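PDB 6GUO: siderophore enterobactin esterase from Emericella nidulans, which hydrolyses the ester bonds of the xenosiderophore enterobactin to release iron inside the fungal cell. Local coordinates for the interface of chains A and B. Residues are numbered along the deposited sequence; one frame, centred on the assembly and turned at random. Chains: chain A/B, Putative siderophore-degrading esterase (Eurofung).

The interface of chains A and B. Residues chain A 14, 18, 63, 65-66, 68-69, 73; chain B 18, 61-66, 68-69.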
ATOM      1  N   ALA A  14      -9.513  -4.599 -12.003  1.00 26.07           N
ATOM      2  CA  ALA A  14      -8.695  -4.895 -10.823  1.00 26.02           C
ATOM      3  C   ALA A  14      -9.515  -5.200  -9.558  1.00 25.75           C
ATOM      4  O   ALA A  14      -8.970  -5.744  -8.591  1.00 25.82           O
ATOM      5  CB  ALA A  14      -7.718  -3.758 -10.558  1.00 27.58           C
ATOM      6  N   MET A  18     -13.692  -9.852  -5.076  1.00 17.74           N
ATOM      7  CA  MET A  18     -14.065  -9.153  -3.862  1.00 18.50           C
ATOM      8  C   MET A  18     -15.571  -8.952  -3.823  1.00 18.05           C
ATOM      9  O   MET A  18     -16.241  -8.934  -4.857  1.00 18.54           O
ATOM     10  CB  MET A  18     -13.302  -7.830  -3.694  1.00 20.73           C
ATOM     11  CG  MET A  18     -13.289  -6.908  -4.893  1.00 22.50           C
ATOM     12  SD  MET A  18     -12.276  -5.433  -4.620  1.00 23.53           S
ATOM     13  CE  MET A  18     -10.602  -6.071  -4.581  1.00 24.62           C
ATOM     14  N   LEU A  63      -8.166   0.443   4.588  1.00 13.28           N
ATOM     15  CA  LEU A  63      -7.092  -0.566   4.522  1.00 13.63           C
ATOM     16  C   LEU A  63      -7.321  -1.758   3.594  1.00 13.76           C
ATOM     17  O   LEU A  63      -6.357  -2.435   3.219  1.00 15.25           O
ATOM     18  CB  LEU A  63      -6.847  -1.112   5.921  1.00 13.57           C
ATOM     19  CG  LEU A  63      -6.584  -0.098   7.033  1.00 14.13           C
ATOM     20  CD1 LEU A  63      -6.433  -0.836   8.347  1.00 14.67           C
ATOM     21  CD2 LEU A  63      -5.349   0.730   6.733  1.00 14.26           C
ATOM     22  N   LEU A  65      -8.158  -2.349   0.375  1.00 14.73           N
ATOM     23  CA  LEU A  65      -7.561  -2.435  -0.955  1.00 14.78           C
ATOM     24  C   LEU A  65      -6.043  -2.639  -0.896  1.00 14.62           C
ATOM     25  O   LEU A  65      -5.496  -3.408  -1.688  1.00 16.24           O
ATOM     26  CB  LEU A  65      -7.919  -1.198  -1.789  1.00 15.32           C
ATOM     27  CG  LEU A  65      -9.410  -0.929  -2.035  1.00 16.01           C
ATOM     28  CD1 LEU A  65      -9.594   0.392  -2.769  1.00 16.28           C
ATOM     29  CD2 LEU A  65     -10.073  -2.059  -2.810  1.00 16.80           C
ATOM     30  N   THR A  66      -5.383  -1.987   0.060  1.00 14.24           N
ATOM     31  CA  THR A  66      -3.932  -2.105   0.243  1.00 14.80           C
ATOM     32  C   THR A  66      -3.579  -3.513   0.690  1.00 13.72           C
ATOM     33  O   THR A  66      -2.653  -4.110   0.163  1.00 14.96           O
ATOM     34  CB  THR A  66      -3.399  -1.082   1.278  1.00 15.96           C
ATOM     35  OG1 THR A  66      -3.688   0.248   0.829  1.00 17.13           O
ATOM     36  CG2 THR A  66      -1.879  -1.219   1.485  1.00 16.46           C
ATOM     37  N   THR A  68      -5.404  -6.221   0.254  1.00 13.48           N
ATOM     38  CA  THR A  68      -5.746  -7.092  -0.869  1.00 13.83           C
ATOM     39  C   THR A  68      -4.616  -7.146  -1.902  1.00 13.99           C
ATOM     40  O   THR A  68      -4.160  -8.227  -2.289  1.00 14.68           O
ATOM     41  CB  THR A  68      -7.062  -6.635  -1.517  1.00 14.31           C
ATOM     42  OG1 THR A  68      -8.125  -6.785  -0.563  1.00 15.51           O
ATOM     43  CG2 THR A  68      -7.378  -7.434  -2.784  1.00 14.78           C
ATOM     44  N   GLU A  69      -4.152  -5.979  -2.328  1.00 14.00           N
ATOM     45  CA  GLU A  69      -3.147  -5.933  -3.385  1.00 14.16           C
ATOM     46  C   GLU A  69      -1.771  -6.413  -2.930  1.00 14.69           C
ATOM     47  O   GLU A  69      -1.076  -7.079  -3.695  1.00 15.78           O
ATOM     48  CB  GLU A  69      -3.048  -4.546  -3.979  1.00 15.03           C
ATOM     49  CG  GLU A  69      -2.396  -4.555  -5.346  1.00 16.03           C
ATOM     50  CD  GLU A  69      -2.653  -3.272  -6.079  1.00 17.55           C
ATOM     51  OE1 GLU A  69      -2.084  -2.257  -5.644  1.00 19.20           O
ATOM     52  OE2 GLU A  69      -3.433  -3.273  -7.058  1.00 18.55           O
ATOM     53  N   ARG A  73       0.147  -9.452  -4.926  1.00 14.68           N
ATOM     54  CA  ARG A  73       1.527  -9.396  -5.431  1.00 14.95           C
ATOM     55  C   ARG A  73       2.350 -10.563  -4.898  1.00 16.32           C
ATOM     56  O   ARG A  73       3.022 -11.254  -5.667  1.00 16.84           O
ATOM     57  CB  ARG A  73       2.205  -8.072  -5.073  1.00 15.74           C
ATOM     58  CG  ARG A  73       1.688  -6.887  -5.873  1.00 15.85           C
ATOM     59  CD  ARG A  73       2.632  -5.708  -5.773  1.00 16.52           C
ATOM     60  NE  ARG A  73       2.780  -5.215  -4.405  1.00 17.03           N
ATOM     61  CZ  ARG A  73       2.037  -4.266  -3.827  1.00 16.88           C
ATOM     62  NH1 ARG A  73       1.043  -3.652  -4.469  1.00 16.47           N
ATOM     63  NH2 ARG A  73       2.306  -3.910  -2.577  1.00 17.79           N
TER
ATOM     64  N   MET B  18     -14.195   3.930  -9.397  1.00 17.89           N
ATOM     65  CA  MET B  18     -13.203   3.333 -10.265  1.00 18.80           C
ATOM     66  C   MET B  18     -13.886   2.631 -11.432  1.00 18.03           C
ATOM     67  O   MET B  18     -15.043   2.223 -11.343  1.00 18.72           O
ATOM     68  CB  MET B  18     -12.273   2.381  -9.493  1.00 19.48           C
ATOM     69  CG  MET B  18     -12.954   1.247  -8.760  1.00 20.71           C
ATOM     70  SD  MET B  18     -11.816   0.181  -7.845  1.00 22.14           S
ATOM     71  CE  MET B  18     -11.241   1.268  -6.544  1.00 22.39           C
ATOM     72  N   ASN B  61      -1.835  -3.843 -12.993  1.00 17.98           N
ATOM     73  CA  ASN B  61      -2.639  -4.827 -12.234  1.00 18.44           C
ATOM     74  C   ASN B  61      -2.136  -5.040 -10.800  1.00 17.37           C
ATOM     75  O   ASN B  61      -2.904  -5.467  -9.929  1.00 19.25           O
ATOM     76  CB  ASN B  61      -2.674  -6.199 -12.919  1.00 20.27           C
ATOM     77  CG  ASN B  61      -3.051  -6.129 -14.382  1.00 21.01           C
ATOM     78  OD1 ASN B  61      -2.191  -5.922 -15.242  1.00 22.16           O
ATOM     79  ND2 ASN B  61      -4.330  -6.328 -14.681  1.00 21.56           N
ATOM     80  N   ALA B  62      -0.850  -4.772 -10.573  1.00 16.48           N
ATOM     81  CA  ALA B  62      -0.193  -5.004  -9.284  1.00 15.44           C
ATOM     82  C   ALA B  62      -0.133  -3.790  -8.362  1.00 14.84           C
ATOM     83  O   ALA B  62       0.195  -3.942  -7.188  1.00 15.38           O
ATOM     84  CB  ALA B  62       1.220  -5.525  -9.527  1.00 14.68           C
ATOM     85  N   LEU B  63      -0.424  -2.597  -8.887  1.00 14.23           N
ATOM     86  CA  LEU B  63      -0.224  -1.341  -8.151  1.00 13.88           C
ATOM     87  C   LEU B  63      -1.465  -0.446  -8.003  1.00 14.39           C
ATOM     88  O   LEU B  63      -1.464   0.451  -7.161  1.00 14.37           O
ATOM     89  CB  LEU B  63       0.881  -0.532  -8.836  1.00 13.61           C
ATOM     90  CG  LEU B  63       2.221  -1.243  -9.058  1.00 14.36           C
ATOM     91  CD1 LEU B  63       3.148  -0.330  -9.838  1.00 14.15           C
ATOM     92  CD2 LEU B  63       2.879  -1.681  -7.757  1.00 15.02           C
ATOM     93  N   PHE B  64      -2.513  -0.704  -8.792  1.00 13.44           N
ATOM     94  CA  PHE B  64      -3.689   0.180  -8.895  1.00 13.59           C
ATOM     95  C   PHE B  64      -4.385   0.441  -7.558  1.00 13.95           C
ATOM     96  O   PHE B  64      -4.662   1.589  -7.200  1.00 14.47           O
ATOM     97  CB  PHE B  64      -4.696  -0.435  -9.875  1.00 13.61           C
ATOM     98  CG  PHE B  64      -5.991   0.319  -9.981  1.00 13.42           C
ATOM     99  CD1 PHE B  64      -6.026   1.599 -10.525  1.00 13.72           C
ATOM    100  CD2 PHE B  64      -7.179  -0.253  -9.550  1.00 13.86           C
ATOM    101  CE1 PHE B  64      -7.221   2.295 -10.623  1.00 13.84           C
ATOM    102  CE2 PHE B  64      -8.375   0.439  -9.645  1.00 14.06           C
ATOM    103  CZ  PHE B  64      -8.395   1.712 -10.190  1.00 13.63           C
ATOM    104  N   LEU B  65      -4.671  -0.638  -6.842  1.00 14.11           N
ATOM    105  CA  LEU B  65      -5.412  -0.560  -5.581  1.00 14.64           C
ATOM    106  C   LEU B  65      -4.601   0.092  -4.456  1.00 14.14           C
ATOM    107  O   LEU B  65      -5.151   0.849  -3.664  1.00 14.55           O
ATOM    108  CB  LEU B  65      -5.901  -1.949  -5.160  1.00 14.98           C
ATOM    109  CG  LEU B  65      -6.802  -2.693  -6.154  1.00 16.36           C
ATOM    110  CD1 LEU B  65      -7.115  -4.081  -5.617  1.00 16.42           C
ATOM    111  CD2 LEU B  65      -8.084  -1.924  -6.431  1.00 17.12           C
ATOM    112  N   THR B  66      -3.300  -0.187  -4.411  1.00 14.44           N
ATOM    113  CA  THR B  66      -2.405   0.424  -3.433  1.00 14.69           C
ATOM    114  C   THR B  66      -2.321   1.927  -3.656  1.00 14.65           C
ATOM    115  O   THR B  66      -2.428   2.702  -2.705  1.00 15.08           O
ATOM    116  CB  THR B  66      -0.989  -0.180  -3.504  1.00 15.14           C
ATOM    117  OG1 THR B  66      -1.075  -1.594  -3.288  1.00 15.82           O
ATOM    118  CG2 THR B  66      -0.071   0.438  -2.439  1.00 16.32           C
ATOM    119  N   THR B  68      -4.468   3.853  -5.307  1.00 14.88           N
ATOM    120  CA  THR B  68      -5.813   4.361  -5.043  1.00 14.97           C
ATOM    121  C   THR B  68      -6.061   4.581  -3.554  1.00 14.78           C
ATOM    122  O   THR B  68      -6.485   5.657  -3.148  1.00 14.59           O
ATOM    123  CB  THR B  68      -6.873   3.403  -5.631  1.00 14.45           C
ATOM    124  OG1 THR B  68      -6.747   3.380  -7.059  1.00 14.91           O
ATOM    125  CG2 THR B  68      -8.293   3.814  -5.261  1.00 13.10           C
ATOM    126  N   GLU B  69      -5.782   3.569  -2.739  1.00 14.93           N
ATOM    127  CA  GLU B  69      -6.097   3.653  -1.320  1.00 15.21           C
ATOM    128  C   GLU B  69      -5.151   4.573  -0.551  1.00 14.45           C
ATOM    129  O   GLU B  69      -5.582   5.251   0.372  1.00 14.28           O
ATOM    130  CB  GLU B  69      -6.142   2.267  -0.686  1.00 15.33           C
ATOM    131  CG  GLU B  69      -6.939   2.262   0.601  1.00 16.25           C
ATOM    132  CD  GLU B  69      -7.243   0.873   1.082  1.00 18.56           C
ATOM    133  OE1 GLU B  69      -6.285   0.186   1.502  1.00 20.40           O
ATOM    134  OE2 GLU B  69      -8.428   0.469   1.030  1.00 19.41           O
TER
HETATM  135  O   HOH W   1      -4.548  -5.552  -7.822  1.00 27.66           O
HETATM  136  O   HOH W   2       0.786  -2.439  -0.869  1.00 28.90           O
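At the two-fold axis of this esterase D family homodimer, an alpha/beta-hydrolase, A:Leu65 and B:Leu65 cross at about a right angle, CB of one 4.0 Å from CB of the other and their CD2 methyls meeting beyond. Both hold CG beside the backbone N, anti to the carbonyl carbon (A:Leu65 chi1 -60°). The methyl CE of A:Met18, at the end of a chain bent at chi3, meets CD1 of B:Leu65 tip to tip, and A:Ala14 CB touches CD2 of the B:Phe64 ring at 3.7 Å.

Flanking this core, the paired helices 60-77 illustrate how a carboxylate can be gripped by backbone N-H groups near the partner helix's N-terminal end, just past the kink at B:Leu63. A:Glu69, with CG anti to its N (chi1 -160°) and the chain extended beyond it, crosses obliquely to B:Thr66. OE1 of A:Glu69 accepts from the N of B:Thr66 above the carboxylate plane, and from B:Thr66 OG1 at 2.6 Å on its anti lone pair. OE2 of A:Glu69 takes the N of B:Leu65 at 2.9 Å, again above the plane, and shares a water with B:Asn61 O. The N-H groups and A:Arg73 may favour the ionised carboxylate, although OE1 of A:Glu69 crowds B:Leu63 O at 3.2 Å. B:Glu69 reciprocates on A:Leu65 and A:Thr66, its OE1 lying 2.7 Å from A:Thr66 OG1.

Outermost, A:Arg73 bends at chi3 (-62°) to bring NH1 to B:Ala62 O at 2.9 Å, nearly along the C=O axis, and to B:Thr66 OG1; both acceptors lie in the guanidinium plane and so fix its rotation. A:Glu69 OE1, at the same edge, forms a salt bridge with NH1 of A:Arg73 at 3.6 Å, while NH2 reaches B:Thr66 OG1 through a water.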